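Glucose import ATP-binding protein GlcV (Sulfolobus solfataricus, PDB 1OXX) hydrolyses ATP to drive glucose import as the energy-coupling ATPase subunit of the GlcSTUV ABC transporter. Local coordinates at residues A181-V186 against F205-R210; R153-D158 against S188-T193. The protein carries 1 engineered substitution. All blocks are in the same frame, centred on the assembly; numbering follows the deposited sequence. Where two conformers were deposited one is given.

Contact 1 and contact 2 share helix 176-190 and sit on it one after the other: contact 1 ties its middle turns to helix 201-207, contact 2 its last turn to the end of helix 143-155. Their centres are 13 Å apart and they meet where Val186 CG1 packs on Leu155 CD1 at 3.9 Å. Neither is wholly core. Contact 1 runs from a buried Val183-Ile207 pair out to an exposed lysine, whereas contact 2 brings a buried leucine against a partly exposed one, with a carboxylate at its border. Both join by apolar packing without a hydrogen bond across, and both lie in the ABC ATPase domain.

Contact 1: A181-V186 against F205-R210; sequences ALVKEV and FAIADR
Lys184 and Ile207 mark the closest approach of the two backbones, their CA atoms 6.2 Å apart. Residues 181-186 are a regular piece of helix 176-190, with Glu185 N bonded to Ala181 O, while 205-207 are the last turn of helix 201-207. From Ala208 the chain leaves helical geometry and turns into strand 210-215, so within these segments helix 201-207 meets the other helix through its final turn.

The apolar core of the contact is one methyl-to-methyl meeting: CG1 of Val183 lies 4.1 Å from CD1 of Ile207, and the two side chains cross at about a right angle. Ile207 does not aim its CB at the other helix. Its CG1 branch stands anti to the carbonyl carbon (chi1 -67°), and an extended chi2 of 163° carries CD1 across to the valine. Toward solvent, Lys184 reaches out fully extended, all four torsions near 180°. Its aliphatic CD passes the carbonyl O of Ala206 at 4.4 Å, a loose contact made by the stem of the side chain. The Lys184 side chain also touches Arg33 of strand 33-37.

Val183 and Ile207 also share two neighbours, Leu194 of strand 193-198 and Phe168, the latter close in sequence to Glu166, which probably binds ATP. The side chain of Ile207 is about 11 Å from that of Glu166. No polar bond fixes a direction between the two segments; shape and burial of the two branched side chains join them, with the lysine stem closing the outer margin.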
loop_
_atom_site.group_PDB
_atom_site.type_symbol
_atom_site.label_atom_id
_atom_site.label_comp_id
_atom_site.label_asym_id
_atom_site.label_seq_id
_atom_site.Cartn_x
_atom_site.Cartn_y
_atom_site.Cartn_z
ATOM N N ALA A 181 -2.311 0.318 -13.946
ATOM C CA ALA A 181 -3.034 -0.490 -14.918
ATOM C C ALA A 181 -2.072 -1.362 -15.740
ATOM O O ALA A 181 -2.367 -2.511 -16.033
ATOM C CB ALA A 181 -3.869 0.394 -15.816
ATOM N N LEU A 182 -0.914 -0.821 -16.090
ATOM C CA LEU A 182 0.056 -1.578 -16.856
ATOM C C LEU A 182 0.568 -2.757 -16.027
ATOM O O LEU A 182 0.681 -3.863 -16.538
ATOM C CB LEU A 182 1.208 -0.687 -17.314
ATOM C CG LEU A 182 2.319 -1.412 -18.070
ATOM C CD1 LEU A 182 1.770 -2.017 -19.346
ATOM C CD2 LEU A 182 3.483 -0.470 -18.380
ATOM N N VAL A 183 0.858 -2.523 -14.756
ATOM C CA VAL A 183 1.343 -3.613 -13.903
ATOM C C VAL A 183 0.283 -4.702 -13.781
ATOM O O VAL A 183 0.613 -5.886 -13.817
ATOM C CB VAL A 183 1.761 -3.096 -12.520
ATOM C CG1 VAL A 183 1.906 -4.249 -11.536
ATOM C CG2 VAL A 183 3.053 -2.335 -12.626
ATOM N N LYS A 184 -0.980 -4.299 -13.664
ATOM C CA LYS A 184 -2.100 -5.240 -13.608
ATOM C C LYS A 184 -2.152 -6.078 -14.881
ATOM O O LYS A 184 -2.306 -7.308 -14.831
ATOM C CB LYS A 184 -3.404 -4.461 -13.424
ATOM C CG LYS A 184 -4.664 -5.313 -13.403
ATOM C CD LYS A 184 -5.886 -4.490 -13.017
ATOM C CE LYS A 184 -7.158 -5.321 -13.081
ATOM N NZ LYS A 184 -8.343 -4.577 -12.568
ATOM N N GLU A 185 -2.007 -5.420 -16.030
ATOM C CA GLU A 185 -2.034 -6.106 -17.318
ATOM C C GLU A 185 -0.896 -7.113 -17.439
ATOM O O GLU A 185 -1.094 -8.246 -17.875
ATOM C CB GLU A 185 -1.959 -5.082 -18.455
ATOM N N VAL A 186 0.305 -6.688 -17.068
ATOM C CA VAL A 186 1.469 -7.560 -17.096
ATOM C C VAL A 186 1.249 -8.785 -16.222
ATOM O O VAL A 186 1.536 -9.916 -16.628
ATOM C CB VAL A 186 2.721 -6.801 -16.607
ATOM C CG1 VAL A 186 3.805 -7.756 -16.150
ATOM C CG2 VAL A 186 3.212 -5.849 -17.684
ATOM N N PHE A 205 -4.963 -0.928 -3.357
ATOM C CA PHE A 205 -6.299 -1.135 -3.909
ATOM C C PHE A 205 -6.272 -1.448 -5.398
ATOM O O PHE A 205 -7.116 -2.199 -5.901
ATOM C CB PHE A 205 -7.191 0.062 -3.622
ATOM C CG PHE A 205 -7.816 0.007 -2.261
ATOM C CD1 PHE A 205 -7.257 0.702 -1.205
ATOM C CD2 PHE A 205 -8.919 -0.793 -2.017
ATOM C CE1 PHE A 205 -7.811 0.633 0.067
ATOM C CE2 PHE A 205 -9.471 -0.867 -0.764
ATOM C CZ PHE A 205 -8.911 -0.158 0.290
ATOM N N ALA A 206 -5.315 -0.861 -6.097
ATOM C CA ALA A 206 -5.256 -1.024 -7.530
ATOM C C ALA A 206 -4.760 -2.390 -7.923
ATOM O O ALA A 206 -5.245 -2.970 -8.898
ATOM C CB ALA A 206 -4.358 0.043 -8.135
ATOM N N ILE A 207 -3.813 -2.925 -7.155
ATOM C CA ILE A 207 -3.091 -4.114 -7.585
ATOM C C ILE A 207 -3.220 -5.366 -6.735
ATOM O O ILE A 207 -3.149 -6.467 -7.265
ATOM C CB ILE A 207 -1.589 -3.763 -7.669
ATOM C CG1 ILE A 207 -1.337 -2.757 -8.793
ATOM C CG2 ILE A 207 -0.759 -5.004 -7.896
ATOM C CD1 ILE A 207 0.010 -2.050 -8.681
ATOM N N ALA A 208 -3.393 -5.209 -5.426
ATOM C CA ALA A 208 -3.345 -6.346 -4.526
ATOM C C ALA A 208 -4.703 -6.953 -4.243
ATOM O O ALA A 208 -5.678 -6.229 -4.052
ATOM C CB ALA A 208 -2.688 -5.913 -3.221
ATOM N N ASP A 209 -4.773 -8.277 -4.207
ATOM C CA ASP A 209 -6.022 -8.942 -3.833
ATOM C C ASP A 209 -6.085 -9.340 -2.365
ATOM O O ASP A 209 -7.174 -9.568 -1.807
ATOM C CB ASP A 209 -6.252 -10.152 -4.710
ATOM C CG ASP A 209 -6.522 -9.769 -6.127
ATOM O OD1 ASP A 209 -7.208 -8.741 -6.357
ATOM O OD2 ASP A 209 -6.068 -10.409 -7.084
ATOM N N ARG A 210 -4.926 -9.449 -1.738
ATOM C CA ARG A 210 -4.821 -9.741 -0.331
ATOM C C ARG A 210 -3.671 -8.885 0.159
ATOM O O ARG A 210 -2.672 -8.722 -0.560
ATOM C CB ARG A 210 -4.585 -11.235 -0.069
ATOM C CG ARG A 210 -4.703 -11.641 1.375
ATOM C CD ARG A 210 -4.846 -13.167 1.628
ATOM N NE ARG A 210 -3.726 -13.916 1.064
ATOM C CZ ARG A 210 -2.848 -14.636 1.757
ATOM N NH1 ARG A 210 -2.949 -14.794 3.074
ATOM N NH2 ARG A 210 -1.851 -15.218 1.107
#

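Contact 2: R153-D158 against S188-T193; sequences RALVKD and SRLGVT
Leu155 and Leu190 form a small leucine-on-leucine contact between two helix ends in the ABC ATPase domain, joining the end of helix 143-155 to the last turn of helix 176-190. Only side chains bridge the gap: the nearest CA atoms, those of Asp158 and Leu190, are 8.7 Å apart, and no hydrogen bond crosses.

CD2 of Leu155 touches CD1 of Leu190 at 3.8 Å. The leucines point at each other and cross obliquely, one methyl branch of each making the meeting. Each holds CG anti to its carbonyl carbon, with chi1 at -63° in Leu155 and -64° in Leu190, and a chi2 near 180° then extends the CD1 branch of each. In Leu190 that extended branch is the one that makes the contact, whereas Leu155 meets it with its other methyl, CD2.

Asp158 borders this apolar patch. A type I turn from Leu155 to Asp158, closed by Asp158 N on Leu155 O at 3.0 Å, brings the aspartate back beside the leucine, and its OD1 comes within 4.3 Å of Leu190 CD2. Arg189 NH1 stays 6.8 Å from Asp158 OD1. Any attraction between them would be long-range and probably modest.

Helix 114-127 adjoins the contact: its Arg120 touches Asp158 and takes the carbonyl of Val156 as a hydrogen-bond partner, while Ile127 meets Arg189. Past Leu190 the chain turns at Gly191, with positive phi. Just before strand 193-198, Val192 packs on Leu162 of strand 161-165; Thr193, the first strand residue, bonds through its backbone to Leu162.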
loop_
_atom_site.group_PDB
_atom_site.type_symbol
_atom_site.label_atom_id
_atom_site.label_comp_id
_atom_site.label_asym_id
_atom_site.label_seq_id
_atom_site.Cartn_x
_atom_site.Cartn_y
_atom_site.Cartn_z
ATOM N N ARG A 153 13.227 -4.318 -17.971
ATOM C CA ARG A 153 14.421 -4.880 -17.331
ATOM C C ARG A 153 14.046 -5.984 -16.333
ATOM O O ARG A 153 14.688 -7.033 -16.270
ATOM C CB ARG A 153 15.213 -3.773 -16.640
ATOM C CG ARG A 153 16.457 -4.259 -15.989
ATOM C CD ARG A 153 17.261 -3.172 -15.319
ATOM N NE ARG A 153 16.494 -2.462 -14.317
ATOM C CZ ARG A 153 16.927 -1.390 -13.677
ATOM N NH1 ARG A 153 18.121 -0.883 -13.967
ATOM N NH2 ARG A 153 16.153 -0.796 -12.784
ATOM N N ALA A 154 13.005 -5.740 -15.546
ATOM C CA ALA A 154 12.530 -6.722 -14.564
ATOM C C ALA A 154 11.957 -7.984 -15.183
ATOM O O ALA A 154 11.984 -9.035 -14.541
ATOM C CB ALA A 154 11.495 -6.099 -13.691
ATOM N N LEU A 155 11.443 -7.893 -16.409
ATOM C CA LEU A 155 10.726 -8.994 -17.065
ATOM C C LEU A 155 11.542 -9.762 -18.094
ATOM O O LEU A 155 11.117 -10.788 -18.620
ATOM C CB LEU A 155 9.492 -8.429 -17.761
ATOM C CG LEU A 155 8.469 -7.789 -16.836
ATOM C CD1 LEU A 155 7.366 -7.168 -17.671
ATOM C CD2 LEU A 155 7.910 -8.796 -15.878
ATOM N N VAL A 156 12.728 -9.257 -18.377
ATOM C CA VAL A 156 13.506 -9.783 -19.496
ATOM C C VAL A 156 13.938 -11.247 -19.371
ATOM O O VAL A 156 14.110 -11.922 -20.378
ATOM C CB VAL A 156 14.712 -8.851 -19.822
ATOM C CG1 VAL A 156 15.854 -9.067 -18.880
ATOM C CG2 VAL A 156 15.128 -9.059 -21.247
ATOM N N LYS A 157 14.107 -11.727 -18.147
ATOM C CA LYS A 157 14.470 -13.140 -17.902
ATOM C C LYS A 157 13.271 -14.040 -17.582
ATOM O O LYS A 157 13.431 -15.131 -17.039
ATOM C CB LYS A 157 15.461 -13.267 -16.742
ATOM C CG LYS A 157 16.842 -12.649 -16.968
ATOM C CD LYS A 157 17.816 -13.025 -15.860
ATOM C CE LYS A 157 17.459 -12.376 -14.532
ATOM N NZ LYS A 157 18.414 -12.759 -13.443
ATOM N N ASP A 158 12.074 -13.595 -17.913
ATOM C CA ASP A 158 10.857 -14.348 -17.588
ATOM C C ASP A 158 10.798 -14.892 -16.154
ATOM O O ASP A 158 10.942 -16.070 -15.861
ATOM C CB ASP A 158 10.604 -15.488 -18.557
ATOM C CG ASP A 158 9.121 -15.802 -18.680
ATOM O OD1 ASP A 158 8.346 -14.856 -18.988
ATOM O OD2 ASP A 158 8.637 -16.936 -18.465
ATOM N N SER A 188 -1.533 -10.169 -15.265
ATOM C CA SER A 188 -2.561 -11.025 -15.850
ATOM C C SER A 188 -2.011 -11.860 -16.989
ATOM O O SER A 188 -2.297 -13.067 -17.092
ATOM C CB SER A 188 -3.713 -10.169 -16.387
ATOM O OG SER A 188 -4.756 -11.001 -16.871
ATOM N N ARG A 189 -1.237 -11.209 -17.853
ATOM C CA ARG A 189 -0.657 -11.829 -19.032
ATOM C C ARG A 189 0.362 -12.907 -18.686
ATOM O O ARG A 189 0.406 -13.953 -19.318
ATOM C CB ARG A 189 0.006 -10.747 -19.880
ATOM C CG ARG A 189 0.722 -11.247 -21.088
ATOM C CD ARG A 189 1.050 -10.142 -22.070
ATOM N NE ARG A 189 1.934 -9.142 -21.482
ATOM C CZ ARG A 189 3.213 -9.359 -21.239
ATOM N NH1 ARG A 189 3.735 -10.541 -21.521
ATOM N NH2 ARG A 189 3.966 -8.409 -20.710
ATOM N N LEU A 190 1.182 -12.652 -17.670
ATOM C CA LEU A 190 2.236 -13.590 -17.306
ATOM C C LEU A 190 1.850 -14.588 -16.211
ATOM O O LEU A 190 2.448 -15.664 -16.141
ATOM C CB LEU A 190 3.466 -12.807 -16.836
ATOM C CG LEU A 190 4.136 -11.915 -17.882
ATOM C CD1 LEU A 190 5.316 -11.173 -17.296
ATOM C CD2 LEU A 190 4.641 -12.733 -19.061
ATOM N N GLY A 191 0.886 -14.227 -15.365
ATOM C CA GLY A 191 0.455 -15.080 -14.272
ATOM C C GLY A 191 1.456 -15.166 -13.138
ATOM O O GLY A 191 1.366 -16.064 -12.305
ATOM N N VAL A 192 2.400 -14.230 -13.098
ATOM C CA VAL A 192 3.419 -14.237 -12.049
ATOM C C VAL A 192 2.803 -13.941 -10.680
ATOM O O VAL A 192 1.835 -13.215 -10.564
ATOM C CB VAL A 192 4.511 -13.163 -12.284
ATOM C CG1 VAL A 192 5.369 -13.503 -13.498
ATOM C CG2 VAL A 192 3.903 -11.800 -12.429
ATOM N N THR A 193 3.393 -14.507 -9.646
ATOM C CA THR A 193 3.090 -14.085 -8.301
ATOM C C THR A 193 3.593 -12.645 -8.220
ATOM O O THR A 193 4.616 -12.279 -8.822
ATOM C CB THR A 193 3.811 -14.986 -7.322
ATOM O OG1 THR A 193 3.367 -16.343 -7.501
ATOM C CG2 THR A 193 3.474 -14.628 -5.848
#